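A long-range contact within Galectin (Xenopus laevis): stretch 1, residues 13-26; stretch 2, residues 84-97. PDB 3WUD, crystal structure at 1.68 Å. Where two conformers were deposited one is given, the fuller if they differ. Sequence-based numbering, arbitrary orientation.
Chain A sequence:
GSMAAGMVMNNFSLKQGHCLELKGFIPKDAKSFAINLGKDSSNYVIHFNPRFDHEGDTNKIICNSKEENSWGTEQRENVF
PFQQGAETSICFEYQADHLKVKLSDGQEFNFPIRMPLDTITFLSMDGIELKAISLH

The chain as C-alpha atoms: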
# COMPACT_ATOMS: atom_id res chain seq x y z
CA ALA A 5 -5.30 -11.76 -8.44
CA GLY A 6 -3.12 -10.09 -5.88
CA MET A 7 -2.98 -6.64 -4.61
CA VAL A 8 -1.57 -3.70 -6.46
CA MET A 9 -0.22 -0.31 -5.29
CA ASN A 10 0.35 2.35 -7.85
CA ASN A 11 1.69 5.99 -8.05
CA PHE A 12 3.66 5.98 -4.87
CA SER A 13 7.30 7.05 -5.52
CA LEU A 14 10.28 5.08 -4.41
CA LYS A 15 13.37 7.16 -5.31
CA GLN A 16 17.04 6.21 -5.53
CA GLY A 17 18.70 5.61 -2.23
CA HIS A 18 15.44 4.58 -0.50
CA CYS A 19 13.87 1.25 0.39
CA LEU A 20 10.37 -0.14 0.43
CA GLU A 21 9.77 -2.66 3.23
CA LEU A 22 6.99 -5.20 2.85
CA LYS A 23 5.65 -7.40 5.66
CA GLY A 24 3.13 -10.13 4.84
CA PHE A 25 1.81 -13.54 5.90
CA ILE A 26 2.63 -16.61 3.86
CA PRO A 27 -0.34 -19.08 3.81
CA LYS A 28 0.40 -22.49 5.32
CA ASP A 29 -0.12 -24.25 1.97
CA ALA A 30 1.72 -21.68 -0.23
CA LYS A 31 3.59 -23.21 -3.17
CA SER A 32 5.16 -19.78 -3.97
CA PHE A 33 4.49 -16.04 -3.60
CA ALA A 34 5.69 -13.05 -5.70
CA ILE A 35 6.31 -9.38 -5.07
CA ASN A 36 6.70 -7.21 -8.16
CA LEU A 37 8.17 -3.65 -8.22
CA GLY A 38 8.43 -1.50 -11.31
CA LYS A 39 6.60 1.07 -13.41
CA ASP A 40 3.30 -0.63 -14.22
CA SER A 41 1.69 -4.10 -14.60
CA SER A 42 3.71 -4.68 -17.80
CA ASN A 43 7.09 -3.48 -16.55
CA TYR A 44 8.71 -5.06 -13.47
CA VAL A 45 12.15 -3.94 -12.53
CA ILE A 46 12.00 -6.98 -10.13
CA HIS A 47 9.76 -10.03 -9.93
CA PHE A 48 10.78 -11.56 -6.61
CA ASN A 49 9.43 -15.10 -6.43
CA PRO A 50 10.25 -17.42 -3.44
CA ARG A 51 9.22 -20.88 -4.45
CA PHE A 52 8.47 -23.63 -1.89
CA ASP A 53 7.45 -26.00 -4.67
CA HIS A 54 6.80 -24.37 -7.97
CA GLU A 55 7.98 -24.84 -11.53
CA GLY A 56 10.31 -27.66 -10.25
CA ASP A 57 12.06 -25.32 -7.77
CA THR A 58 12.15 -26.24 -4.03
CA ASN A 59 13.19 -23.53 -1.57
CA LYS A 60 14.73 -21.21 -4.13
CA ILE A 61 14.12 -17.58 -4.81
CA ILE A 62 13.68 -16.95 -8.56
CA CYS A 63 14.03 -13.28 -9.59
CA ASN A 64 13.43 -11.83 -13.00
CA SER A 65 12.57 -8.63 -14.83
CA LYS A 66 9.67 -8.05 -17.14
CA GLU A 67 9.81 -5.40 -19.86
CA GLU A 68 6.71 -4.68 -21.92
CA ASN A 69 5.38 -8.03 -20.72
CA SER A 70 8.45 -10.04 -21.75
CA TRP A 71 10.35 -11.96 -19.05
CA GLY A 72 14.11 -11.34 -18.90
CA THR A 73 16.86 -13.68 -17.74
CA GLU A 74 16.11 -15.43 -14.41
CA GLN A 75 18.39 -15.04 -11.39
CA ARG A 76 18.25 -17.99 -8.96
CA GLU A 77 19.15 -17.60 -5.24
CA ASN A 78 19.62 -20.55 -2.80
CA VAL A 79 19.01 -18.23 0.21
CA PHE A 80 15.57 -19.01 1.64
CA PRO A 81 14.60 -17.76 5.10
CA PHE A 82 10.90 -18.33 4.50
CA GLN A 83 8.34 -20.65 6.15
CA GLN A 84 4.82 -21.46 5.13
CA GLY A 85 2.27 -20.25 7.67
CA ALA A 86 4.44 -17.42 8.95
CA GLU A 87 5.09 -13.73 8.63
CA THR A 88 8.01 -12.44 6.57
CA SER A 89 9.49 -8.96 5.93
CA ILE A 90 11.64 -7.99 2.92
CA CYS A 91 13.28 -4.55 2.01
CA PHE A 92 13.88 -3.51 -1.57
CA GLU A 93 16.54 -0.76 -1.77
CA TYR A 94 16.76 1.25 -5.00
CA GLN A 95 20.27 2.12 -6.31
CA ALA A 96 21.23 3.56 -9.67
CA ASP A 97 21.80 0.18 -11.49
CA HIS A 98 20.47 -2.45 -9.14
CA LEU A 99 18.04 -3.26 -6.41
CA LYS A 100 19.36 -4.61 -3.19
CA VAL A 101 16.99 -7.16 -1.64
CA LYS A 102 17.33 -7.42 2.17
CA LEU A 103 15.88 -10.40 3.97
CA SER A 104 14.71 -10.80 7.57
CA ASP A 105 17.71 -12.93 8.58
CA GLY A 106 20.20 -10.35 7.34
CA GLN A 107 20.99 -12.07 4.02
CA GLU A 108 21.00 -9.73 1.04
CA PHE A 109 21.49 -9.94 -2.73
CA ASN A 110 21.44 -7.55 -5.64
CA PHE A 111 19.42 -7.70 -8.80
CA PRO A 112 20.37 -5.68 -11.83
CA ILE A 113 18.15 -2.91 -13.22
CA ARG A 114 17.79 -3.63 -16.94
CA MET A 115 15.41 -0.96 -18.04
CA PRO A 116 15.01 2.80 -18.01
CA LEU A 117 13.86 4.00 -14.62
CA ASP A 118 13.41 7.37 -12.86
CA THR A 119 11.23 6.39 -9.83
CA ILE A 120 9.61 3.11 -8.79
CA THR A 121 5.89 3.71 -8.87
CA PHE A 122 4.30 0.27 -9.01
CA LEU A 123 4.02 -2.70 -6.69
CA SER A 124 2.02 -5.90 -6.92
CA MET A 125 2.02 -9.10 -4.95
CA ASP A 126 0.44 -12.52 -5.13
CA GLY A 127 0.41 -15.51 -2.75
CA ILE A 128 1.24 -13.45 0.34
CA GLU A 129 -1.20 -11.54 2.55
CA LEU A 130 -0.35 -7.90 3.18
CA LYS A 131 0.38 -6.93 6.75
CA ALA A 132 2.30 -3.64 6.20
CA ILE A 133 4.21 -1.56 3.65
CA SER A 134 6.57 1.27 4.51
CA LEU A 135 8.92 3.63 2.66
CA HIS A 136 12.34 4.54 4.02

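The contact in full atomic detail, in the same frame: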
# COMPACT_ATOMS: atom_id res chain seq x y z
N SER A 13 5.96 6.88 -4.91
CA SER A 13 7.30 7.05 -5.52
C SER A 13 8.43 6.61 -4.62
O SER A 13 8.70 7.22 -3.57
CB SER A 13 7.58 8.46 -6.10
OG SER A 13 6.96 9.45 -5.36
N LEU A 14 9.07 5.53 -5.02
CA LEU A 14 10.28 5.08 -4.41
C LEU A 14 11.44 5.60 -5.21
O LEU A 14 11.63 5.21 -6.37
CB LEU A 14 10.35 3.53 -4.35
CG LEU A 14 11.52 2.83 -3.69
CD1 LEU A 14 11.55 3.21 -2.20
CD2 LEU A 14 11.44 1.30 -3.85
N LYS A 15 12.25 6.46 -4.59
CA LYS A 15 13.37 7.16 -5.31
C LYS A 15 14.70 6.49 -5.04
O LYS A 15 14.83 5.76 -4.09
CB LYS A 15 13.44 8.67 -4.92
CG LYS A 15 12.26 9.47 -5.46
CD LYS A 15 12.30 10.95 -5.06
CE LYS A 15 11.62 11.21 -3.73
NZ LYS A 15 12.15 10.46 -2.54
N GLN A 16 15.72 6.76 -5.84
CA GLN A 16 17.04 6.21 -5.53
C GLN A 16 17.54 6.52 -4.16
O GLN A 16 17.37 7.65 -3.65
CB GLN A 16 18.10 6.71 -6.48
CG GLN A 16 18.14 5.96 -7.75
CD GLN A 16 19.27 6.48 -8.58
OE1 GLN A 16 20.41 6.61 -8.09
NE2 GLN A 16 18.97 6.84 -9.78
N GLY A 17 18.17 5.53 -3.58
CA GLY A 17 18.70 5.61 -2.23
C GLY A 17 17.73 5.27 -1.13
O GLY A 17 18.14 5.28 0.02
N HIS A 18 16.47 4.95 -1.47
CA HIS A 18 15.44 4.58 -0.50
C HIS A 18 15.03 3.13 -0.64
O HIS A 18 15.34 2.50 -1.65
CB HIS A 18 14.23 5.49 -0.71
CG HIS A 18 14.55 6.93 -0.47
ND1 HIS A 18 14.37 7.54 0.75
CD2 HIS A 18 15.18 7.84 -1.25
CE1 HIS A 18 14.80 8.79 0.69
NE2 HIS A 18 15.31 9.00 -0.51
N CYS A 19 14.31 2.64 0.38
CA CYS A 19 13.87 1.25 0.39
C CYS A 19 12.40 1.19 0.76
O CYS A 19 11.82 2.07 1.40
CB CYS A 19 14.81 0.25 1.14
SG CYS A 19 14.62 -0.23 2.91
N LEU A 20 11.76 0.16 0.21
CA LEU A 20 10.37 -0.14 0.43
C LEU A 20 10.40 -1.46 1.21
O LEU A 20 10.99 -2.42 0.75
CB LEU A 20 9.66 -0.27 -0.92
CG LEU A 20 8.17 -0.68 -0.88
CD1 LEU A 20 7.46 -0.50 -2.21
CD2 LEU A 20 7.98 -2.14 -0.47
N GLU A 21 9.89 -1.44 2.41
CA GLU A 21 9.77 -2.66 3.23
C GLU A 21 8.40 -3.21 3.15
O GLU A 21 7.44 -2.48 3.33
CB GLU A 21 10.05 -2.37 4.71
CG GLU A 21 9.96 -3.65 5.54
CD GLU A 21 9.65 -3.40 7.01
OE1 GLU A 21 8.80 -4.15 7.59
OE2 GLU A 21 10.27 -2.47 7.55
N LEU A 22 8.28 -4.52 2.88
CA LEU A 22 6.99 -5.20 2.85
C LEU A 22 6.96 -6.28 3.94
O LEU A 22 7.92 -7.03 4.08
CB LEU A 22 6.74 -5.86 1.49
CG LEU A 22 5.30 -6.32 1.20
CD1 LEU A 22 4.87 -5.98 -0.21
CD2 LEU A 22 5.10 -7.83 1.44
N LYS A 23 5.88 -6.33 4.71
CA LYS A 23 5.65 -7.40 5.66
C LYS A 23 4.35 -8.09 5.26
O LYS A 23 3.36 -7.44 4.99
CB LYS A 23 5.59 -6.84 7.10
CG LYS A 23 5.50 -7.92 8.18
CD LYS A 23 5.57 -7.30 9.58
CE LYS A 23 6.99 -7.02 10.00
NZ LYS A 23 7.04 -6.49 11.41
N GLY A 24 4.30 -9.42 5.30
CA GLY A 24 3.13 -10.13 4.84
C GLY A 24 3.10 -11.50 5.50
O GLY A 24 4.11 -11.94 6.07
N PHE A 25 1.98 -12.21 5.33
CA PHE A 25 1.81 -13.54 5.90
C PHE A 25 1.74 -14.57 4.77
O PHE A 25 0.97 -14.41 3.87
CB PHE A 25 0.54 -13.66 6.78
CG PHE A 25 0.43 -14.99 7.52
CD1 PHE A 25 0.94 -15.13 8.81
CD2 PHE A 25 -0.18 -16.07 6.91
CE1 PHE A 25 0.84 -16.35 9.47
CE2 PHE A 25 -0.29 -17.31 7.58
CZ PHE A 25 0.24 -17.44 8.83
N ILE A 26 2.60 -15.58 4.86
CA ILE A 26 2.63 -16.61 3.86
C ILE A 26 1.67 -17.72 4.32
O ILE A 26 1.94 -18.29 5.34
CB ILE A 26 4.02 -17.21 3.70
CG1 ILE A 26 5.07 -16.16 3.36
CG2 ILE A 26 4.00 -18.27 2.64
CD1 ILE A 26 6.49 -16.57 3.70
N GLN A 84 6.23 -21.48 5.40
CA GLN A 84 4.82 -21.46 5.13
C GLN A 84 4.10 -21.29 6.45
O GLN A 84 4.59 -21.77 7.47
CB GLN A 84 4.37 -22.78 4.49
CG GLN A 84 4.92 -23.03 3.09
CD GLN A 84 4.92 -24.50 2.74
OE1 GLN A 84 5.42 -25.30 3.51
NE2 GLN A 84 4.35 -24.87 1.59
N GLY A 85 3.00 -20.56 6.44
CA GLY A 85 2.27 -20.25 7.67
C GLY A 85 2.98 -19.35 8.67
O GLY A 85 2.87 -19.55 9.90
N ALA A 86 3.68 -18.35 8.15
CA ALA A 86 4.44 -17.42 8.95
C ALA A 86 4.50 -16.07 8.28
O ALA A 86 4.36 -15.97 7.07
CB ALA A 86 5.86 -17.92 9.14
N GLU A 87 4.79 -15.06 9.09
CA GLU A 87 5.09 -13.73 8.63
C GLU A 87 6.52 -13.64 8.07
O GLU A 87 7.42 -14.39 8.50
CB GLU A 87 4.92 -12.74 9.79
CG GLU A 87 4.65 -11.30 9.37
CD GLU A 87 3.90 -10.52 10.45
OE1 GLU A 87 4.35 -10.51 11.60
OE2 GLU A 87 2.84 -9.95 10.17
N THR A 88 6.70 -12.77 7.07
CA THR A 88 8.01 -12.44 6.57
C THR A 88 8.06 -10.95 6.29
O THR A 88 7.04 -10.36 6.14
CB THR A 88 8.38 -13.26 5.34
OG1 THR A 88 9.78 -13.04 5.07
CG2 THR A 88 7.48 -12.88 4.13
N SER A 89 9.26 -10.37 6.28
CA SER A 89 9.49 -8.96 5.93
C SER A 89 10.67 -8.90 4.98
O SER A 89 11.69 -9.60 5.18
CB SER A 89 9.71 -8.10 7.19
OG SER A 89 10.91 -8.46 7.79
N ILE A 90 10.56 -8.14 3.89
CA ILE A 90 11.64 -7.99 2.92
C ILE A 90 11.79 -6.49 2.61
O ILE A 90 10.72 -5.81 2.51
CB ILE A 90 11.29 -8.78 1.62
CG1 ILE A 90 11.00 -10.27 1.93
CG2 ILE A 90 12.38 -8.62 0.55
CD1 ILE A 90 9.61 -10.69 1.55
N CYS A 91 13.04 -5.99 2.44
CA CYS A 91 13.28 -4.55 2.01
C CYS A 91 13.88 -4.57 0.62
O CYS A 91 14.82 -5.31 0.31
CB CYS A 91 14.16 -3.62 2.94
SG CYS A 91 13.44 -1.92 2.99
N PHE A 92 13.34 -3.74 -0.22
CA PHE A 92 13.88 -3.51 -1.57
C PHE A 92 14.50 -2.13 -1.62
O PHE A 92 13.77 -1.20 -1.47
CB PHE A 92 12.76 -3.67 -2.59
CG PHE A 92 12.07 -5.01 -2.52
CD1 PHE A 92 12.43 -6.03 -3.40
CD2 PHE A 92 11.01 -5.19 -1.65
CE1 PHE A 92 11.76 -7.25 -3.34
CE2 PHE A 92 10.37 -6.38 -1.59
CZ PHE A 92 10.75 -7.42 -2.44
N GLU A 93 15.83 -2.03 -1.77
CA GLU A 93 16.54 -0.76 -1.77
C GLU A 93 16.86 -0.44 -3.21
O GLU A 93 17.41 -1.30 -3.93
CB GLU A 93 17.82 -0.86 -0.96
CG GLU A 93 18.71 0.37 -1.10
CD GLU A 93 20.02 0.24 -0.34
OE1 GLU A 93 20.00 -0.39 0.72
OE2 GLU A 93 21.05 0.82 -0.81
N TYR A 94 16.51 0.77 -3.62
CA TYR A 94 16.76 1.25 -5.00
C TYR A 94 18.08 2.04 -5.15
O TYR A 94 18.25 3.13 -4.58
CB TYR A 94 15.53 2.09 -5.43
CG TYR A 94 15.56 2.76 -6.80
CD1 TYR A 94 16.49 2.41 -7.81
CD2 TYR A 94 14.64 3.72 -7.09
CE1 TYR A 94 16.49 3.07 -9.04
CE2 TYR A 94 14.65 4.37 -8.29
CZ TYR A 94 15.54 4.04 -9.29
OH TYR A 94 15.52 4.75 -10.50
N GLN A 95 19.04 1.44 -5.87
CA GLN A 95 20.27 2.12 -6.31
C GLN A 95 20.28 2.30 -7.82
O GLN A 95 19.44 1.73 -8.54
CB GLN A 95 21.52 1.35 -5.84
CG GLN A 95 21.62 1.26 -4.30
CD GLN A 95 21.75 2.65 -3.65
OE1 GLN A 95 22.21 3.61 -4.30
NE2 GLN A 95 21.35 2.77 -2.39
N ALA A 96 21.21 3.13 -8.28
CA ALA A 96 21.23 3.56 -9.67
C ALA A 96 20.97 2.43 -10.65
O ALA A 96 20.05 2.54 -11.47
CB ALA A 96 22.56 4.24 -9.98
N ASP A 97 21.74 1.33 -10.51
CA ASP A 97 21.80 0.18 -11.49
C ASP A 97 21.44 -1.19 -10.93
O ASP A 97 21.63 -2.23 -11.58
CB ASP A 97 23.21 0.12 -12.16
CG ASP A 97 24.36 -0.28 -11.20
OD1 ASP A 97 24.18 -0.58 -9.99
OD2 ASP A 97 25.51 -0.29 -11.68

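Neighbouring antiparallel strands interlock through both backbone and side chains, and this pair from a galectin is a clear example. Strands 19-26 and 86-95 run nearly antiparallel, at 166°, and their axes approach to 4.4 Å. Paired hydrogen bonds join Leu20 to Phe92, Leu22 to Ile90 and Gly24 to Thr88; Leu22 N lies 2.8 Å from Ile90 O. Between these rungs the chains draw closer, and alpha hydrogens fill the gaps: Ser89 CA sits 3.1 Å from Leu22 O.

Alternation sorts the side chains. Leu20, Leu22, Ile90 and Phe92 share one buried face, where Gly24 adds no bulk and Ile26 CD1 reaches Thr88 CG2 at 3.8 Å. The other face carries Cys19, Glu21, Lys23, Ser89 and Cys91. Here a disulfide, Cys19 SG to Cys91 SG at 2.1 Å with chi3 of 91°, ties the strands diagonally, since Cys19 pairs with Glu93 and Cys91 with Glu21.

An aromatic ring packs near each end of the pairing. Tyr94 packs against the turn from Lys15 to His18: Gln16 CG lies over one ring face, 3.6 Å from Tyr94 CE1, and Leu14 O meets the ring edge, 3.4 Å from Tyr94 CD2, while Gly17 N bonds Tyr94 O at 2.6 Å. At the far end Phe25 folds across the opposing backbone, its CZ 3.3 Å from Gly85 C, with Ala86 N over one ring face.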